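Local coordinates for uncharacterized protein (Parabacteroides merdae, PDB 4MXN) that is uncharacterised but is probably a glycoside hydrolase of family 28, perhaps acting on pectin-like polysaccharides, at residues 77-88 against 115-126. Residues are numbered along the deposited sequence; the frame is centred on the assembly and turned at random.
Sequences RIEEGAVLVAVP and GKGIIDGRSIAV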
loop_
_atom_site.group_PDB
_atom_site.type_symbol
_atom_site.label_atom_id
_atom_site.label_comp_id
_atom_site.label_asym_id
_atom_site.label_seq_id
_atom_site.Cartn_x
_atom_site.Cartn_y
_atom_site.Cartn_z
ATOM N N ARG A 77 -10.394 -2.731 4.788
ATOM C CA ARG A 77 -10.797 -3.858 3.959
ATOM C C ARG A 77 -11.260 -3.353 2.607
ATOM O O ARG A 77 -12.192 -2.560 2.542
ATOM C CB ARG A 77 -11.929 -4.679 4.627
ATOM C CG ARG A 77 -11.605 -5.246 6.022
ATOM C CD ARG A 77 -11.109 -6.662 6.001
ATOM N NE ARG A 77 -11.922 -7.538 5.149
ATOM C CZ ARG A 77 -11.532 -8.746 4.768
ATOM N NH1 ARG A 77 -10.370 -9.237 5.186
ATOM N NH2 ARG A 77 -12.303 -9.477 3.970
ATOM N N ILE A 78 -10.627 -3.825 1.533
ATOM C CA ILE A 78 -11.016 -3.510 0.148
ATOM C C ILE A 78 -11.636 -4.798 -0.359
ATOM O O ILE A 78 -10.916 -5.738 -0.665
ATOM C CB ILE A 78 -9.824 -2.988 -0.707
ATOM C CG1 ILE A 78 -9.163 -1.769 0.006
ATOM C CG2 ILE A 78 -10.318 -2.575 -2.117
ATOM C CD1 ILE A 78 -7.722 -1.717 -0.118
ATOM N N GLU A 79 -12.974 -4.892 -0.338
ATOM C CA GLU A 79 -13.612 -6.163 -0.664
ATOM C C GLU A 79 -13.565 -6.456 -2.162
ATOM O O GLU A 79 -13.269 -5.560 -2.951
ATOM C CB GLU A 79 -15.050 -6.232 -0.128
ATOM C CG GLU A 79 -15.169 -6.018 1.380
ATOM C CD GLU A 79 -14.496 -6.983 2.343
ATOM O OE1 GLU A 79 -14.120 -8.108 1.936
ATOM O OE2 GLU A 79 -14.373 -6.613 3.533
ATOM N N GLU A 80 -13.829 -7.736 -2.542
ATOM C CA GLU A 80 -13.837 -8.157 -3.932
ATOM C C GLU A 80 -14.796 -7.266 -4.713
ATOM O O GLU A 80 -15.900 -7.003 -4.252
ATOM C CB GLU A 80 -14.218 -9.642 -4.066
ATOM C CG GLU A 80 -13.662 -10.234 -5.350
ATOM C CD GLU A 80 -13.789 -11.737 -5.516
ATOM O OE1 GLU A 80 -14.912 -12.263 -5.332
ATOM O OE2 GLU A 80 -12.784 -12.380 -5.900
ATOM N N GLY A 81 -14.348 -6.754 -5.840
ATOM C CA GLY A 81 -15.172 -5.844 -6.633
ATOM C C GLY A 81 -14.926 -4.382 -6.304
ATOM O O GLY A 81 -15.425 -3.503 -7.014
ATOM N N ALA A 82 -14.178 -4.096 -5.210
ATOM C CA ALA A 82 -13.827 -2.715 -4.845
ATOM C C ALA A 82 -12.413 -2.413 -5.305
ATOM O O ALA A 82 -11.549 -3.296 -5.302
ATOM C CB ALA A 82 -13.949 -2.482 -3.337
ATOM N N VAL A 83 -12.182 -1.179 -5.757
ATOM C CA VAL A 83 -10.840 -0.763 -6.169
ATOM C C VAL A 83 -10.513 0.542 -5.463
ATOM O O VAL A 83 -11.320 1.477 -5.546
ATOM C CB VAL A 83 -10.673 -0.589 -7.715
ATOM C CG1 VAL A 83 -9.204 -0.329 -8.095
ATOM C CG2 VAL A 83 -11.260 -1.757 -8.514
ATOM N N LEU A 84 -9.333 0.620 -4.812
ATOM C CA LEU A 84 -8.785 1.858 -4.234
ATOM C C LEU A 84 -7.839 2.405 -5.326
ATOM O O LEU A 84 -6.853 1.742 -5.657
ATOM C CB LEU A 84 -8.078 1.549 -2.900
ATOM C CG LEU A 84 -7.812 2.735 -1.970
ATOM C CD1 LEU A 84 -9.128 3.452 -1.559
ATOM C CD2 LEU A 84 -7.047 2.292 -0.741
ATOM N N VAL A 85 -8.212 3.502 -6.002
ATOM C CA VAL A 85 -7.418 3.967 -7.144
ATOM C C VAL A 85 -6.662 5.276 -6.837
ATOM O O VAL A 85 -7.205 6.219 -6.287
ATOM C CB VAL A 85 -8.270 4.060 -8.457
ATOM C CG1 VAL A 85 -9.570 4.842 -8.275
ATOM C CG2 VAL A 85 -7.468 4.616 -9.629
ATOM N N ALA A 86 -5.395 5.303 -7.190
ATOM C CA ALA A 86 -4.555 6.479 -7.029
ATOM C C ALA A 86 -4.990 7.616 -7.956
ATOM O O ALA A 86 -5.194 7.409 -9.157
ATOM C CB ALA A 86 -3.110 6.117 -7.336
ATOM N N VAL A 87 -5.109 8.826 -7.395
ATOM C CA VAL A 87 -5.356 10.043 -8.164
ATOM C C VAL A 87 -4.029 10.392 -8.901
ATOM O O VAL A 87 -2.980 10.247 -8.286
ATOM C CB VAL A 87 -5.856 11.186 -7.238
ATOM C CG1 VAL A 87 -4.827 11.566 -6.169
ATOM C CG2 VAL A 87 -6.298 12.405 -8.043
ATOM N N PRO A 88 -4.032 10.789 -10.202
ATOM C CA PRO A 88 -2.745 11.039 -10.899
ATOM C C PRO A 88 -2.221 12.439 -10.584
ATOM O O PRO A 88 -2.172 13.298 -11.462
ATOM C CB PRO A 88 -3.116 10.884 -12.378
ATOM C CG PRO A 88 -4.552 11.242 -12.461
ATOM C CD PRO A 88 -5.187 10.934 -11.113
ATOM N N GLY A 115 -9.021 -7.976 2.349
ATOM C CA GLY A 115 -10.071 -8.003 1.331
ATOM C C GLY A 115 -9.535 -8.421 -0.021
ATOM O O GLY A 115 -8.350 -8.236 -0.307
ATOM N N LYS A 116 -10.394 -8.992 -0.868
ATOM C CA LYS A 116 -9.965 -9.500 -2.179
ATOM C C LYS A 116 -9.994 -8.435 -3.282
ATOM O O LYS A 116 -9.789 -8.766 -4.452
ATOM C CB LYS A 116 -10.829 -10.703 -2.582
ATOM C CG LYS A 116 -10.517 -11.962 -1.787
ATOM C CD LYS A 116 -11.444 -13.079 -2.219
ATOM C CE LYS A 116 -11.392 -14.247 -1.280
ATOM N NZ LYS A 116 -12.247 -15.350 -1.754
ATOM N N GLY A 117 -10.186 -7.170 -2.892
ATOM C CA GLY A 117 -10.198 -6.034 -3.806
ATOM C C GLY A 117 -8.813 -5.677 -4.313
ATOM O O GLY A 117 -7.843 -6.394 -4.053
ATOM N N ILE A 118 -8.713 -4.525 -4.998
ATOM C CA ILE A 118 -7.491 -4.068 -5.658
ATOM C C ILE A 118 -7.091 -2.677 -5.165
ATOM O O ILE A 118 -7.956 -1.841 -4.889
ATOM C CB ILE A 118 -7.732 -4.042 -7.227
ATOM C CG1 ILE A 118 -8.040 -5.448 -7.796
ATOM C CG2 ILE A 118 -6.587 -3.350 -8.027
ATOM C CD1 ILE A 118 -8.751 -5.462 -9.224
ATOM N N ILE A 119 -5.779 -2.453 -5.050
ATOM C CA ILE A 119 -5.145 -1.145 -4.849
ATOM C C ILE A 119 -4.426 -0.878 -6.174
ATOM O O ILE A 119 -3.514 -1.635 -6.538
ATOM C CB ILE A 119 -4.225 -1.016 -3.615
ATOM C CG1 ILE A 119 -4.913 -1.546 -2.344
ATOM C CG2 ILE A 119 -3.791 0.453 -3.452
ATOM C CD1 ILE A 119 -3.999 -1.541 -1.011
ATOM N N ASP A 120 -4.898 0.132 -6.934
ATOM C CA ASP A 120 -4.419 0.467 -8.284
ATOM C C ASP A 120 -3.577 1.740 -8.261
ATOM O O ASP A 120 -4.102 2.839 -8.006
ATOM C CB ASP A 120 -5.614 0.617 -9.254
ATOM C CG ASP A 120 -5.267 0.847 -10.733
ATOM O OD1 ASP A 120 -4.077 1.101 -11.044
ATOM O OD2 ASP A 120 -6.196 0.839 -11.564
ATOM N N GLY A 121 -2.291 1.571 -8.571
ATOM C CA GLY A 121 -1.311 2.656 -8.524
ATOM C C GLY A 121 -1.304 3.646 -9.659
ATOM O O GLY A 121 -0.693 4.717 -9.520
ATOM N N ARG A 122 -1.942 3.302 -10.812
ATOM C CA ARG A 122 -1.986 4.160 -12.014
ATOM C C ARG A 122 -0.605 4.759 -12.301
ATOM O O ARG A 122 -0.465 5.963 -12.503
ATOM C CB ARG A 122 -3.046 5.270 -11.842
ATOM C CG ARG A 122 -4.469 4.705 -11.733
ATOM C CD ARG A 122 -5.504 5.575 -12.387
ATOM N NE ARG A 122 -5.282 5.799 -13.818
ATOM C CZ ARG A 122 -5.321 6.997 -14.395
ATOM N NH1 ARG A 122 -5.545 8.085 -13.669
ATOM N NH2 ARG A 122 -5.127 7.118 -15.705
ATOM N N SER A 123 0.428 3.897 -12.285
ATOM C CA SER A 123 1.833 4.266 -12.373
ATOM C C SER A 123 2.185 5.275 -13.477
ATOM O O SER A 123 2.868 6.241 -13.165
ATOM C CB SER A 123 2.705 3.025 -12.519
ATOM O OG SER A 123 2.554 2.399 -13.779
ATOM N N ILE A 124 1.744 5.071 -14.729
ATOM C CA ILE A 124 2.122 5.965 -15.832
ATOM C C ILE A 124 1.589 7.381 -15.575
ATOM O O ILE A 124 2.372 8.334 -15.611
ATOM C CB ILE A 124 1.713 5.412 -17.236
ATOM C CG1 ILE A 124 2.510 4.092 -17.524
ATOM C CG2 ILE A 124 1.893 6.493 -18.365
ATOM C CD1 ILE A 124 2.414 3.482 -18.867
ATOM N N ALA A 125 0.306 7.513 -15.268
ATOM C CA ALA A 125 -0.313 8.824 -15.014
ATOM C C ALA A 125 0.234 9.503 -13.755
ATOM O O ALA A 125 0.458 10.711 -13.778
ATOM C CB ALA A 125 -1.821 8.675 -14.918
ATOM N N VAL A 126 0.489 8.730 -12.675
ATOM C CA VAL A 126 1.036 9.269 -11.410
ATOM C C VAL A 126 2.490 9.741 -11.638
ATOM O O VAL A 126 2.845 10.858 -11.234
ATOM C CB VAL A 126 0.917 8.246 -10.243
ATOM C CG1 VAL A 126 1.762 8.670 -9.040
ATOM C CG2 VAL A 126 -0.539 8.049 -9.826
HETATM O O HOH W 1 -13.278 -9.652 0.019
#
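L84 and A86 of strand 82-86 hydrogen-bond through their backbones to I118 and D120 of strand 118-120, parallel neighbours on successive coils of the right-handed beta-helix expected for glycosyl hydrolase family 28. L84 N donates to I118 O, D120 N to L84 O (2.8 Å, 173°, nearly straight), and A86 N to D120 O. V83, I118, V85 and D120 line one face; L84 and I119 turn to the other. Before the strands, a type II turn from E79 to A82 packs against G115 and G117, and G117 N reaches I78 O from above the carbonyl plane. At this corner the R77 guanidinium lays one face over G115 N, 3.4 Å from NH1, and grips E79 side-on, NE to OE2 and NH2 to OE1. Replacing R77 with alanine would probably leave the E79 carboxylate without its two-pronged partner, freer to turn, and strip the cover from one side of G115 N. E79 OE1 also takes a bond from a water that accepts from E80 N and K116 N, so the water bridges the turn at E79-A82 to the loop at K116. At the far end the R122 side chain can be followed outward: CB lies 4.0 Å from A86 O, CG meets V85 CG2 at 3.7 Å, CD approaches the same methyl at 3.5 Å, and NH1 ends beside P88 CG. Bends at chi2 (-144°) and chi3 (59°) fold the chain across V85 and P88, with A125 CB over one guanidinium face. R122 is the N-cap residue of helix 123-136, and its backbone N closes an Asx turn onto D120 OD1, 3.1 Å away and met from above the carboxylate plane.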